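Local coordinates for Di-haem cytochrome c peroxidase family protein (Burkholderia thailandensis E264, PDB 6NX0) that binds two c-type hemes covalently, displays an atypically stable bis-Fe(IV) state and probably acts as a cytochrome c peroxidase, at residues Asp196-Gln201 / Ala258-Asp263; Leu164-Val169 / Gly187-Asp192; Pro205-Asp210 / Arg247-Leu252; Ala102-Arg107 / Gly235-Ser240. All coordinates share one frame; numbering follows the deposited sequence. Where two conformers were deposited one is given.

Contact 1. Residues Asp196-Gln201 / Ala258-Asp263; sequences DTLAEQ and AYLQSD. With HEC (heme c), chain B.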
# COMPACT_ATOMS: atom_id res chain seq x y z
N ASP A 196 -3.29 1.52 -13.07
CA ASP A 196 -2.97 0.17 -13.51
C ASP A 196 -1.48 -0.11 -13.44
O ASP A 196 -1.09 -1.26 -13.25
CB ASP A 196 -3.48 -0.02 -14.94
CG ASP A 196 -3.59 -1.47 -15.35
OD1 ASP A 196 -4.11 -2.27 -14.56
OD2 ASP A 196 -3.16 -1.79 -16.50
N THR A 197 -0.65 0.93 -13.53
CA THR A 197 0.80 0.81 -13.60
C THR A 197 1.45 1.92 -12.80
O THR A 197 0.83 2.93 -12.47
CB THR A 197 1.31 0.91 -15.04
OG1 THR A 197 1.06 2.23 -15.52
CG2 THR A 197 0.63 -0.12 -15.95
N LEU A 198 2.72 1.71 -12.47
CA LEU A 198 3.53 2.74 -11.81
C LEU A 198 3.62 4.01 -12.66
O LEU A 198 3.63 5.12 -12.12
CB LEU A 198 4.92 2.18 -11.51
CG LEU A 198 4.93 1.10 -10.43
CD1 LEU A 198 6.25 0.33 -10.42
CD2 LEU A 198 4.68 1.74 -9.06
N ALA A 199 3.70 3.88 -13.97
CA ALA A 199 3.76 5.07 -14.82
C ALA A 199 2.51 5.92 -14.66
O ALA A 199 2.59 7.15 -14.55
CB ALA A 199 3.96 4.66 -16.28
N GLU A 200 1.33 5.29 -14.63
CA GLU A 200 0.07 6.00 -14.45
C GLU A 200 -0.08 6.56 -13.04
O GLU A 200 -0.70 7.62 -12.85
CB GLU A 200 -1.10 5.07 -14.77
CG GLU A 200 -2.47 5.69 -14.55
CD GLU A 200 -3.64 4.71 -14.75
OE1 GLU A 200 -3.40 3.52 -15.10
OE2 GLU A 200 -4.80 5.13 -14.56
N GLN A 201 0.47 5.87 -12.05
CA GLN A 201 0.29 6.26 -10.65
C GLN A 201 0.74 7.69 -10.40
O GLN A 201 0.11 8.41 -9.62
CB GLN A 201 1.06 5.29 -9.75
CG GLN A 201 0.91 5.54 -8.24
CD GLN A 201 1.77 6.67 -7.75
OE1 GLN A 201 2.82 6.97 -8.32
NE2 GLN A 201 1.31 7.33 -6.69
N ALA A 258 11.06 2.41 -13.95
CA ALA A 258 12.37 1.76 -13.91
C ALA A 258 13.00 1.85 -12.53
O ALA A 258 13.60 0.89 -12.06
CB ALA A 258 13.29 2.38 -14.96
N TYR A 259 12.91 3.02 -11.88
CA TYR A 259 13.50 3.14 -10.56
C TYR A 259 12.79 2.23 -9.56
O TYR A 259 13.44 1.49 -8.82
CB TYR A 259 13.47 4.60 -10.07
CG TYR A 259 13.89 4.79 -8.62
CD1 TYR A 259 15.06 4.25 -8.13
CD2 TYR A 259 13.12 5.56 -7.77
CE1 TYR A 259 15.45 4.47 -6.82
CE2 TYR A 259 13.49 5.78 -6.47
CZ TYR A 259 14.66 5.22 -5.99
OH TYR A 259 15.06 5.45 -4.69
N LEU A 260 11.46 2.28 -9.55
CA LEU A 260 10.74 1.50 -8.55
C LEU A 260 10.80 0.01 -8.82
O LEU A 260 10.50 -0.77 -7.91
CB LEU A 260 9.29 1.99 -8.46
CG LEU A 260 9.15 3.45 -8.01
CD1 LEU A 260 7.69 3.87 -7.91
CD2 LEU A 260 9.85 3.68 -6.66
N GLN A 261 11.17 -0.42 -10.02
CA GLN A 261 11.34 -1.85 -10.29
C GLN A 261 12.78 -2.31 -10.13
O GLN A 261 13.05 -3.51 -10.28
CB GLN A 261 10.82 -2.20 -11.70
CG GLN A 261 9.30 -2.01 -11.87
CD GLN A 261 8.77 -2.16 -13.30
OE1 GLN A 261 7.55 -2.06 -13.52
NE2 GLN A 261 9.66 -2.39 -14.26
N SER A 262 13.71 -1.42 -9.79
CA SER A 262 15.10 -1.82 -9.66
C SER A 262 15.27 -2.69 -8.41
O SER A 262 14.48 -2.64 -7.46
CB SER A 262 16.01 -0.60 -9.61
OG SER A 262 15.85 0.17 -8.43
N ASP A 263 16.33 -3.50 -8.42
CA ASP A 263 16.49 -4.48 -7.36
C ASP A 263 16.67 -3.83 -6.00
O ASP A 263 16.29 -4.41 -4.98
CB ASP A 263 17.69 -5.39 -7.67
CG ASP A 263 17.41 -6.40 -8.78
OD1 ASP A 263 16.24 -6.58 -9.20
OD2 ASP A 263 18.38 -7.04 -9.23
FE HEC B . 3.11 8.50 -3.19
CHA HEC B . 0.87 5.87 -2.96
CHB HEC B . 4.73 6.89 -5.70
CHC HEC B . 4.69 11.43 -4.08
CHD HEC B . 1.38 10.23 -0.76
NA HEC B . 2.90 6.69 -4.07
C1A HEC B . 1.90 5.77 -3.86
C2A HEC B . 2.14 4.63 -4.71
C3A HEC B . 3.27 4.87 -5.38
C4A HEC B . 3.71 6.20 -5.07
CMA HEC B . 3.88 4.00 -6.48
CAA HEC B . 1.24 3.38 -4.79
CBA HEC B . 1.76 2.29 -3.89
CGA HEC B . 0.85 1.09 -3.79
O1A HEC B . 1.32 0.08 -3.19
O2A HEC B . -0.36 1.20 -4.18
NB HEC B . 4.43 9.08 -4.62
C1B HEC B . 4.96 8.24 -5.59
C2B HEC B . 5.84 9.02 -6.41
C3B HEC B . 5.76 10.30 -6.04
C4B HEC B . 4.90 10.35 -4.88
CMB HEC B . 6.66 8.44 -7.57
CAB HEC B . 6.52 11.52 -6.59
CBB HEC B . 6.05 11.82 -8.03
NC HEC B . 3.06 10.43 -2.53
C1C HEC B . 3.84 11.47 -3.01
C2C HEC B . 3.73 12.56 -2.07
C3C HEC B . 2.84 12.24 -1.12
C4C HEC B . 2.38 10.90 -1.41
CMC HEC B . 4.60 13.83 -2.11
CAC HEC B . 2.66 12.93 0.25
CBC HEC B . 2.02 14.32 0.11
ND HEC B . 1.49 8.10 -2.04
C1D HEC B . 0.95 8.96 -1.07
C2D HEC B . -0.24 8.36 -0.54
C3D HEC B . -0.44 7.08 -1.25
C4D HEC B . 0.67 6.96 -2.17
CMD HEC B . -1.19 9.01 0.46
CAD HEC B . -1.60 6.08 -1.08
CBD HEC B . -2.81 6.72 -1.73
CGD HEC B . -3.93 5.73 -2.00
O1D HEC B . -3.78 4.54 -1.65
O2D HEC B . -4.99 6.22 -2.49
O HOH W 1 1.49 9.14 -4.51
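Over pyrrole A of the heme, on the side of the iron-bound water, lies the amide of Gln201, and at the CMA edge of this pyrrole Leu198 meets Leu260. Gln201 NE2 is 3.1 Å from heme NA and OE1 is 3.2 Å from the meso carbon CHB, which sets the amide roughly flat on the porphyrin. A bend at chi2 (-78°) folds the chain over the ring, and NE2 gives a weak hydrogen bond of 2.8 Å to the water bound to the iron. Across the segments the touch is apolar. Leu198 CD2 stands 3.9 Å from Leu260 CD1 and 3.5 Å from heme CMA, and its other methyl, CD1, rests 4.1 Å from Gln261 CG. The start of helix 198-201 is fixed by Thr197, an N-cap whose OG1 accepts from Glu200 N at 3.2 Å. Outside the two segments, Leu198 also packs on Leu189. The chemistry is thus divided: leucine methyls pack against the CMA edge of the pyrrole, whereas one amide reaches the water-ligated face of the iron. His126 is the protein ligand of this heme iron, and the water at the other axial position is consistent with a site where peroxide could bind, as expected for a peroxidase heme.

Contact 2. Residues Leu164-Val169 / Gly187-Asp192; sequences LYVRYV and GGLFSD. With HEC (heme c), chain B.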
# COMPACT_ATOMS: atom_id res chain seq x y z
N LEU A 164 8.93 0.04 -1.02
CA LEU A 164 9.68 -1.18 -1.26
C LEU A 164 8.70 -2.29 -1.62
O LEU A 164 7.57 -2.34 -1.10
CB LEU A 164 10.51 -1.56 -0.03
CG LEU A 164 11.64 -0.59 0.34
CD1 LEU A 164 12.36 -1.13 1.55
CD2 LEU A 164 12.62 -0.35 -0.80
N TYR A 165 9.12 -3.16 -2.53
CA TYR A 165 8.34 -4.31 -3.02
C TYR A 165 7.16 -3.90 -3.91
O TYR A 165 6.36 -4.76 -4.31
CB TYR A 165 7.88 -5.22 -1.86
CG TYR A 165 9.05 -5.55 -0.98
CD1 TYR A 165 10.01 -6.47 -1.37
CD2 TYR A 165 9.24 -4.88 0.21
CE1 TYR A 165 11.12 -6.73 -0.59
CE2 TYR A 165 10.35 -5.14 1.02
CZ TYR A 165 11.29 -6.06 0.60
OH TYR A 165 12.42 -6.35 1.35
N VAL A 166 7.01 -2.61 -4.21
CA VAL A 166 5.88 -2.18 -5.03
C VAL A 166 5.95 -2.75 -6.44
O VAL A 166 4.92 -2.83 -7.11
CB VAL A 166 5.81 -0.63 -5.05
CG1 VAL A 166 6.89 -0.02 -5.96
CG2 VAL A 166 4.40 -0.13 -5.45
N ARG A 167 7.13 -3.16 -6.91
CA ARG A 167 7.25 -3.73 -8.24
C ARG A 167 6.47 -5.03 -8.40
O ARG A 167 6.23 -5.47 -9.53
CB ARG A 167 8.73 -3.95 -8.59
CG ARG A 167 9.41 -5.08 -7.84
CD ARG A 167 10.89 -5.17 -8.27
NE ARG A 167 11.55 -6.35 -7.73
CZ ARG A 167 12.80 -6.69 -8.01
NH1 ARG A 167 13.52 -5.93 -8.81
NH2 ARG A 167 13.35 -7.79 -7.48
N TYR A 168 6.05 -5.65 -7.30
CA TYR A 168 5.28 -6.88 -7.37
C TYR A 168 3.77 -6.66 -7.39
O TYR A 168 3.03 -7.63 -7.49
CB TYR A 168 5.64 -7.79 -6.19
CG TYR A 168 7.08 -8.24 -6.22
CD1 TYR A 168 7.49 -9.27 -7.05
CD2 TYR A 168 8.03 -7.62 -5.43
CE1 TYR A 168 8.82 -9.65 -7.10
CE2 TYR A 168 9.36 -8.01 -5.47
CZ TYR A 168 9.73 -9.02 -6.30
OH TYR A 168 11.04 -9.43 -6.39
N VAL A 169 3.30 -5.42 -7.31
CA VAL A 169 1.86 -5.16 -7.44
C VAL A 169 1.48 -5.37 -8.90
O VAL A 169 1.92 -4.61 -9.76
CB VAL A 169 1.49 -3.74 -6.98
CG1 VAL A 169 -0.03 -3.56 -7.16
CG2 VAL A 169 1.93 -3.48 -5.52
N GLY A 187 -4.76 -6.62 -7.82
CA GLY A 187 -3.86 -5.72 -8.50
C GLY A 187 -4.38 -4.30 -8.59
O GLY A 187 -5.43 -3.95 -8.06
N GLY A 188 -3.62 -3.49 -9.30
CA GLY A 188 -3.80 -2.05 -9.34
C GLY A 188 -3.08 -1.35 -8.21
O GLY A 188 -3.00 -1.86 -7.09
N LEU A 189 -2.57 -0.16 -8.52
CA LEU A 189 -1.88 0.65 -7.54
C LEU A 189 -2.83 1.65 -6.91
O LEU A 189 -3.91 1.96 -7.43
CB LEU A 189 -0.68 1.35 -8.17
CG LEU A 189 0.41 0.36 -8.59
CD1 LEU A 189 1.26 0.94 -9.69
CD2 LEU A 189 1.29 0.00 -7.40
N PHE A 190 -2.42 2.14 -5.74
CA PHE A 190 -3.26 2.80 -4.74
C PHE A 190 -4.16 1.77 -4.05
O PHE A 190 -4.40 0.67 -4.56
CB PHE A 190 -4.12 3.94 -5.32
CG PHE A 190 -3.33 5.07 -5.92
CD1 PHE A 190 -2.52 5.87 -5.12
CD2 PHE A 190 -3.44 5.37 -7.27
CE1 PHE A 190 -1.82 6.95 -5.66
CE2 PHE A 190 -2.75 6.44 -7.82
CZ PHE A 190 -1.96 7.24 -7.02
N SER A 191 -4.70 2.14 -2.89
CA SER A 191 -5.49 1.21 -2.09
C SER A 191 -6.84 0.90 -2.72
O SER A 191 -7.47 -0.09 -2.32
CB SER A 191 -5.70 1.74 -0.69
OG SER A 191 -4.49 1.74 0.04
N ASP A 192 -7.28 1.72 -3.68
CA ASP A 192 -8.49 1.45 -4.45
C ASP A 192 -8.17 1.00 -5.87
O ASP A 192 -9.08 0.92 -6.72
CB ASP A 192 -9.39 2.69 -4.45
CG ASP A 192 -8.70 3.92 -5.03
OD1 ASP A 192 -7.67 3.77 -5.71
OD2 ASP A 192 -9.21 5.05 -4.82
FE HEC B . 3.11 8.50 -3.19
CHA HEC B . 0.87 5.87 -2.96
CHB HEC B . 4.73 6.89 -5.70
CHC HEC B . 4.69 11.43 -4.08
CHD HEC B . 1.38 10.23 -0.76
NA HEC B . 2.90 6.69 -4.07
C1A HEC B . 1.90 5.77 -3.86
C2A HEC B . 2.14 4.63 -4.71
C3A HEC B . 3.27 4.87 -5.38
C4A HEC B . 3.71 6.20 -5.07
CMA HEC B . 3.88 4.00 -6.48
CAA HEC B . 1.24 3.38 -4.79
CBA HEC B . 1.76 2.29 -3.89
CGA HEC B . 0.85 1.09 -3.79
O1A HEC B . 1.32 0.08 -3.19
O2A HEC B . -0.36 1.20 -4.18
NB HEC B . 4.43 9.08 -4.62
C1B HEC B . 4.96 8.24 -5.59
C2B HEC B . 5.84 9.02 -6.41
C3B HEC B . 5.76 10.30 -6.04
C4B HEC B . 4.90 10.35 -4.88
CMB HEC B . 6.66 8.44 -7.57
CAB HEC B . 6.52 11.52 -6.59
CBB HEC B . 6.05 11.82 -8.03
NC HEC B . 3.06 10.43 -2.53
C1C HEC B . 3.84 11.47 -3.01
C2C HEC B . 3.73 12.56 -2.07
C3C HEC B . 2.84 12.24 -1.12
C4C HEC B . 2.38 10.90 -1.41
CMC HEC B . 4.60 13.83 -2.11
CAC HEC B . 2.66 12.93 0.25
CBC HEC B . 2.02 14.32 0.11
ND HEC B . 1.49 8.10 -2.04
C1D HEC B . 0.95 8.96 -1.07
C2D HEC B . -0.24 8.36 -0.54
C3D HEC B . -0.44 7.08 -1.25
C4D HEC B . 0.67 6.96 -2.17
CMD HEC B . -1.19 9.01 0.46
CAD HEC B . -1.60 6.08 -1.08
CBD HEC B . -2.81 6.72 -1.73
CGD HEC B . -3.93 5.73 -2.00
O1D HEC B . -3.78 4.54 -1.65
O2D HEC B . -4.99 6.22 -2.49
O HOH W 1 1.49 9.14 -4.51
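Val166 and Val169 both press on Leu189, and the meeting of these side chains is apolar. Val166 CG2 lies 3.7 Å from Leu189 CD2, the two side chains crossing at about a right angle; chi1 of Val166 (75°) puts CG2 anti to its backbone N and aims it at both this methyl and a propionate of the heme. Val169 CB comes within 3.8 Å of the same CD2, so one leucine methyl serves both valines. Leu189 has two conformers, so these methyl contacts hold for one of them and are provisional. A contact of another kind is that of Val169 CG1 with Gly188 O at 3.4 Å, a carbonyl that is hydrogen-bonded by Arg368. The side chain of Val169 lies about 12 Å from the second heme.

The polar interactions lead to the heme propionates. Phe190 N donates to O2A at 2.7 Å, a bent bond (137°), whereas Ser191 N reaches O1D at 2.9 Å along a straighter line (161°). Successive backbone N-H groups therefore grip the two propionates separately. The Phe190 ring is set obliquely to the second carboxylate, with CD1 3.4 Å from CGD, and also makes a cation-pi contact with Arg194, itself a propionate partner.

In the fold, the two loops flank the hairpin of strands 173-175 and 184-186. Helix 198-201 packs on them through Leu198, and strand 367-368 through Arg368.

Contact 3. Residues Pro205-Asp210 / Arg247-Leu252; sequences PLFDPD and RMVRVL. With HEC (heme c), chain B.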
# COMPACT_ATOMS: atom_id res chain seq x y z
N PRO A 205 -0.07 12.02 -7.25
CA PRO A 205 0.62 12.99 -6.38
C PRO A 205 1.02 14.27 -7.10
O PRO A 205 0.97 15.34 -6.50
CB PRO A 205 1.85 12.21 -5.90
CG PRO A 205 1.99 11.05 -6.84
CD PRO A 205 0.58 10.70 -7.21
N LEU A 206 1.42 14.19 -8.38
CA LEU A 206 1.90 15.39 -9.07
C LEU A 206 0.82 16.47 -9.15
O LEU A 206 1.13 17.65 -9.02
CB LEU A 206 2.41 15.04 -10.46
CG LEU A 206 3.77 14.36 -10.54
CD1 LEU A 206 4.00 13.86 -11.95
CD2 LEU A 206 4.91 15.28 -10.08
N PHE A 207 -0.44 16.09 -9.42
CA PHE A 207 -1.46 17.10 -9.72
C PHE A 207 -2.52 17.24 -8.64
O PHE A 207 -3.39 18.11 -8.77
CB PHE A 207 -2.09 16.79 -11.09
CG PHE A 207 -1.06 16.69 -12.16
CD1 PHE A 207 -0.29 17.80 -12.45
CD2 PHE A 207 -0.82 15.51 -12.82
CE1 PHE A 207 0.70 17.74 -13.45
CE2 PHE A 207 0.15 15.44 -13.81
CZ PHE A 207 0.92 16.56 -14.11
N ASP A 208 -2.40 16.50 -7.54
CA ASP A 208 -3.35 16.60 -6.43
C ASP A 208 -3.07 17.88 -5.66
O ASP A 208 -1.96 18.07 -5.16
CB ASP A 208 -3.17 15.36 -5.56
CG ASP A 208 -4.20 15.22 -4.45
OD1 ASP A 208 -4.83 16.20 -4.02
OD2 ASP A 208 -4.33 14.05 -3.99
N PRO A 209 -4.05 18.77 -5.50
CA PRO A 209 -3.78 19.99 -4.73
C PRO A 209 -3.45 19.72 -3.27
O PRO A 209 -2.87 20.60 -2.62
CB PRO A 209 -5.06 20.82 -4.86
CG PRO A 209 -6.05 19.94 -5.49
CD PRO A 209 -5.36 18.81 -6.16
N ASP A 210 -3.82 18.56 -2.73
CA ASP A 210 -3.53 18.20 -1.35
C ASP A 210 -2.18 17.51 -1.21
O ASP A 210 -1.73 17.26 -0.09
CB ASP A 210 -4.63 17.30 -0.79
CG ASP A 210 -5.97 18.04 -0.59
OD1 ASP A 210 -5.93 19.25 -0.31
OD2 ASP A 210 -7.02 17.40 -0.74
N ARG A 247 3.11 13.85 -23.09
CA ARG A 247 4.37 13.14 -23.29
C ARG A 247 5.30 13.33 -22.09
O ARG A 247 5.93 12.37 -21.61
CB ARG A 247 5.02 13.65 -24.58
CG ARG A 247 6.41 13.15 -24.88
CD ARG A 247 6.44 11.70 -25.24
NE ARG A 247 7.78 11.32 -25.67
CZ ARG A 247 8.22 10.07 -25.71
NH1 ARG A 247 7.43 9.06 -25.36
NH2 ARG A 247 9.47 9.83 -26.09
N MET A 248 5.38 14.55 -21.56
CA MET A 248 6.18 14.77 -20.36
C MET A 248 5.73 13.85 -19.23
O MET A 248 6.55 13.21 -18.57
CB MET A 248 6.11 16.24 -19.94
CG MET A 248 6.83 16.58 -18.61
SD MET A 248 8.60 16.18 -18.59
CE MET A 248 9.26 17.69 -19.29
N VAL A 249 4.42 13.79 -18.98
CA VAL A 249 3.94 12.95 -17.88
C VAL A 249 4.26 11.48 -18.16
O VAL A 249 4.66 10.73 -17.26
CB VAL A 249 2.43 13.18 -17.66
CG1 VAL A 249 1.88 12.20 -16.61
CG2 VAL A 249 2.17 14.60 -17.24
N ARG A 250 4.09 11.05 -19.41
CA ARG A 250 4.35 9.66 -19.73
C ARG A 250 5.81 9.30 -19.50
O ARG A 250 6.10 8.23 -18.98
CB ARG A 250 3.95 9.35 -21.17
CG ARG A 250 2.43 9.23 -21.34
CD ARG A 250 2.05 8.54 -22.64
NE ARG A 250 2.65 9.20 -23.79
CZ ARG A 250 2.10 10.23 -24.44
NH1 ARG A 250 0.93 10.73 -24.06
NH2 ARG A 250 2.74 10.76 -25.47
N VAL A 251 6.74 10.17 -19.88
CA VAL A 251 8.14 9.76 -19.76
C VAL A 251 8.62 9.89 -18.31
O VAL A 251 9.49 9.13 -17.89
CB VAL A 251 9.05 10.50 -20.75
CG1 VAL A 251 8.56 10.28 -22.17
CG2 VAL A 251 9.17 11.97 -20.41
N LEU A 252 8.04 10.81 -17.53
CA LEU A 252 8.27 10.80 -16.08
C LEU A 252 7.87 9.45 -15.50
O LEU A 252 8.60 8.86 -14.69
CB LEU A 252 7.47 11.91 -15.40
CG LEU A 252 7.94 13.36 -15.58
CD1 LEU A 252 6.96 14.37 -14.97
CD2 LEU A 252 9.32 13.52 -14.99
FE HEC B . 3.11 8.50 -3.19
CHA HEC B . 0.87 5.87 -2.96
CHB HEC B . 4.73 6.89 -5.70
CHC HEC B . 4.69 11.43 -4.08
CHD HEC B . 1.38 10.23 -0.76
NA HEC B . 2.90 6.69 -4.07
C1A HEC B . 1.90 5.77 -3.86
C2A HEC B . 2.14 4.63 -4.71
C3A HEC B . 3.27 4.87 -5.38
C4A HEC B . 3.71 6.20 -5.07
CMA HEC B . 3.88 4.00 -6.48
CAA HEC B . 1.24 3.38 -4.79
CBA HEC B . 1.76 2.29 -3.89
CGA HEC B . 0.85 1.09 -3.79
O1A HEC B . 1.32 0.08 -3.19
O2A HEC B . -0.36 1.20 -4.18
NB HEC B . 4.43 9.08 -4.62
C1B HEC B . 4.96 8.24 -5.59
C2B HEC B . 5.84 9.02 -6.41
C3B HEC B . 5.76 10.30 -6.04
C4B HEC B . 4.90 10.35 -4.88
CMB HEC B . 6.66 8.44 -7.57
CAB HEC B . 6.52 11.52 -6.59
CBB HEC B . 6.05 11.82 -8.03
NC HEC B . 3.06 10.43 -2.53
C1C HEC B . 3.84 11.47 -3.01
C2C HEC B . 3.73 12.56 -2.07
C3C HEC B . 2.84 12.24 -1.12
C4C HEC B . 2.38 10.90 -1.41
CMC HEC B . 4.60 13.83 -2.11
CAC HEC B . 2.66 12.93 0.25
CBC HEC B . 2.02 14.32 0.11
ND HEC B . 1.49 8.10 -2.04
C1D HEC B . 0.95 8.96 -1.07
C2D HEC B . -0.24 8.36 -0.54
C3D HEC B . -0.44 7.08 -1.25
C4D HEC B . 0.67 6.96 -2.17
CMD HEC B . -1.19 9.01 0.46
CAD HEC B . -1.60 6.08 -1.08
CBD HEC B . -2.81 6.72 -1.73
CGD HEC B . -3.93 5.73 -2.00
O1D HEC B . -3.78 4.54 -1.65
O2D HEC B . -4.99 6.22 -2.49
O HOH W 1 1.49 9.14 -4.51
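Phe207 and Leu206 reach from the end of helix 203-207 to helix 245-260. Phe207 CZ meets Val249 CG2 at 3.9 Å, the methyl lying at the ring edge, near its plane. One turn along helix 245-260, Leu252 CD1 faces Leu206 CD1 at 4.3 Å, a looser approach. Leu206 also meets the ring and the heme: its CB sits over the centre of the Phe207 ring, 3.9 Å above the plane, while its CD2 lies 4.2 Å from heme CBB. With chi1 at -55°, the phenyl swings beside its own backbone N and its tip reaches the valine.

Just before these residues, Pro205 lies over the heme on the side of the iron-bound water, its CB 3.5 Å from the meso carbon CHC. Farther out, helix 217-225 packs against both Phe207 and Val249 through Ala217, and helix 228-237 reaches Leu252 through Leu233. After the helix the chain turns at Asp208, whose OD1 accepts from Asp210 N at 2.9 Å in an Asx turn; its OD2 pairs with Arg157.

This is helix-helix packing behind the water side of the heme in the di-haem cytochrome c peroxidase family region, with Pro205 over the part of the porphyrin near CHC and pyrrole B.

Contact 4. Residues Ala102-Arg107 / Gly235-Ser240; sequences AALGKR and GRFGPS. With NO3 (nitrate ion), chain E.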
# COMPACT_ATOMS: atom_id res chain seq x y z
N ALA A 102 16.74 3.82 -14.60
CA ALA A 102 16.42 3.79 -13.18
C ALA A 102 17.03 4.99 -12.47
O ALA A 102 16.43 5.55 -11.54
CB ALA A 102 16.93 2.48 -12.57
N ALA A 103 18.23 5.40 -12.90
CA ALA A 103 18.86 6.56 -12.27
C ALA A 103 18.08 7.84 -12.57
O ALA A 103 17.99 8.73 -11.73
CB ALA A 103 20.30 6.69 -12.73
N LEU A 104 17.53 7.95 -13.78
CA LEU A 104 16.69 9.10 -14.11
C LEU A 104 15.42 9.10 -13.25
O LEU A 104 14.98 10.15 -12.77
CB LEU A 104 16.33 9.06 -15.59
CG LEU A 104 15.68 10.27 -16.21
CD1 LEU A 104 16.46 11.53 -15.92
CD2 LEU A 104 15.64 9.98 -17.72
N GLY A 105 14.83 7.93 -13.04
CA GLY A 105 13.69 7.85 -12.15
C GLY A 105 14.02 8.28 -10.74
O GLY A 105 13.23 8.97 -10.09
N LYS A 106 15.19 7.88 -10.24
CA LYS A 106 15.61 8.28 -8.90
C LYS A 106 15.83 9.79 -8.83
O LYS A 106 15.47 10.44 -7.84
CB LYS A 106 16.88 7.53 -8.50
CG LYS A 106 17.25 7.69 -7.04
CD LYS A 106 18.48 6.86 -6.64
CE LYS A 106 18.77 6.97 -5.15
NZ LYS A 106 20.03 6.25 -4.81
N ARG A 107 16.38 10.37 -9.90
CA ARG A 107 16.52 11.82 -9.98
C ARG A 107 15.17 12.51 -9.83
O ARG A 107 15.04 13.48 -9.08
CB ARG A 107 17.20 12.19 -11.30
CG ARG A 107 17.42 13.63 -11.48
CD ARG A 107 18.16 13.93 -12.77
NE ARG A 107 18.27 15.37 -12.87
CZ ARG A 107 19.16 16.02 -13.63
NH1 ARG A 107 20.00 15.34 -14.39
NH2 ARG A 107 19.17 17.34 -13.60
N GLY A 235 17.09 14.77 -23.45
CA GLY A 235 18.22 14.02 -24.01
C GLY A 235 17.87 12.57 -24.28
O GLY A 235 18.28 11.99 -25.29
N ARG A 236 17.10 11.96 -23.38
CA ARG A 236 16.72 10.57 -23.47
C ARG A 236 15.48 10.36 -24.33
O ARG A 236 15.41 9.39 -25.10
CB ARG A 236 16.49 10.02 -22.06
CG ARG A 236 15.90 8.63 -21.95
CD ARG A 236 16.93 7.58 -22.23
NE ARG A 236 16.32 6.26 -22.19
CZ ARG A 236 16.73 5.25 -21.42
NH1 ARG A 236 16.08 4.10 -21.48
NH2 ARG A 236 17.78 5.37 -20.62
N PHE A 237 14.49 11.24 -24.22
CA PHE A 237 13.18 11.01 -24.81
C PHE A 237 12.85 11.93 -25.96
O PHE A 237 11.79 11.76 -26.59
CB PHE A 237 12.10 11.14 -23.73
CG PHE A 237 12.17 10.09 -22.67
CD1 PHE A 237 11.78 8.80 -22.95
CD2 PHE A 237 12.58 10.39 -21.38
CE1 PHE A 237 11.82 7.83 -21.98
CE2 PHE A 237 12.61 9.41 -20.40
CZ PHE A 237 12.22 8.14 -20.70
N GLY A 238 13.69 12.92 -26.24
CA GLY A 238 13.47 13.82 -27.34
C GLY A 238 12.95 15.18 -26.93
O GLY A 238 12.38 15.35 -25.85
N PRO A 239 13.11 16.17 -27.81
CA PRO A 239 12.78 17.55 -27.43
C PRO A 239 11.30 17.80 -27.20
O PRO A 239 10.96 18.81 -26.56
CB PRO A 239 13.31 18.38 -28.62
CG PRO A 239 13.32 17.42 -29.77
CD PRO A 239 13.68 16.08 -29.16
N SER A 240 10.41 16.95 -27.70
CA SER A 240 8.99 17.23 -27.53
C SER A 240 8.52 17.05 -26.09
O SER A 240 7.40 17.45 -25.78
CB SER A 240 8.15 16.34 -28.46
OG SER A 240 8.37 16.66 -29.85
N NO3 E . 10.87 14.38 -30.40
O1 NO3 E . 10.83 14.37 -29.13
O2 NO3 E . 10.12 15.20 -31.00
O3 NO3 E . 11.63 13.58 -31.03
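Phe237 carries this surface contact toward Leu104 of helix 99-109. With chi1 at -66°, CG lies beside the backbone N, which turns the ring toward Leu104. From there CD2 packs on Val251, while CE2 touches Leu104 CD2 at 4.1 Å; the methyl approaches the ring obliquely, and the two side chains slide past each other in opposite directions. Over the centre of the same ring stands Arg236 CG, 3.7 Å above the plane, so the aliphatic part of the arginine covers one face. Arg236 CB is itself 4.4 Å from Leu104 CD2, which makes that one methyl the meeting point of the contact.

The helix ends with Phe237, and Gly238 leaves it with positive phi. A nitrate ion, probably from the crystallisation liquor, lies by this turn: Ser240 N donates to O1 at 3.0 Å, and Ser240 OG binds O2 at 2.6 Å.

Helix 99-109 packs on helix 228-237, where Leu104 also rests on Ala232 and Leu233 and Arg107 on Leu229. Helix 245-260 touches both partners, meeting Phe237 through Val251 and Glu254, and Lys106 through Tyr259.

How the contacts relate
From the N terminus, contact 4 opens first on helix 99-109. Contact 2 opens at 164-169 and closes at 187-192, a short loop nested wholly inside that of contact 4. Contact 1 opens at 196-201 and contact 3 at 205-210, before contact 4 closes at 235-240. Contact 3 then closes at 247-252 and contact 1 at 258-263, so contact 3 is nested in contact 1 and both cross contact 4. Contacts 1 and 3 share helix 245-260, which also touches contact 4 through Tyr259 and Val251. Contacts 1, 2 and 3 all border one heme, and the Arg167-Asp263 salt bridge joins contacts 1 and 2.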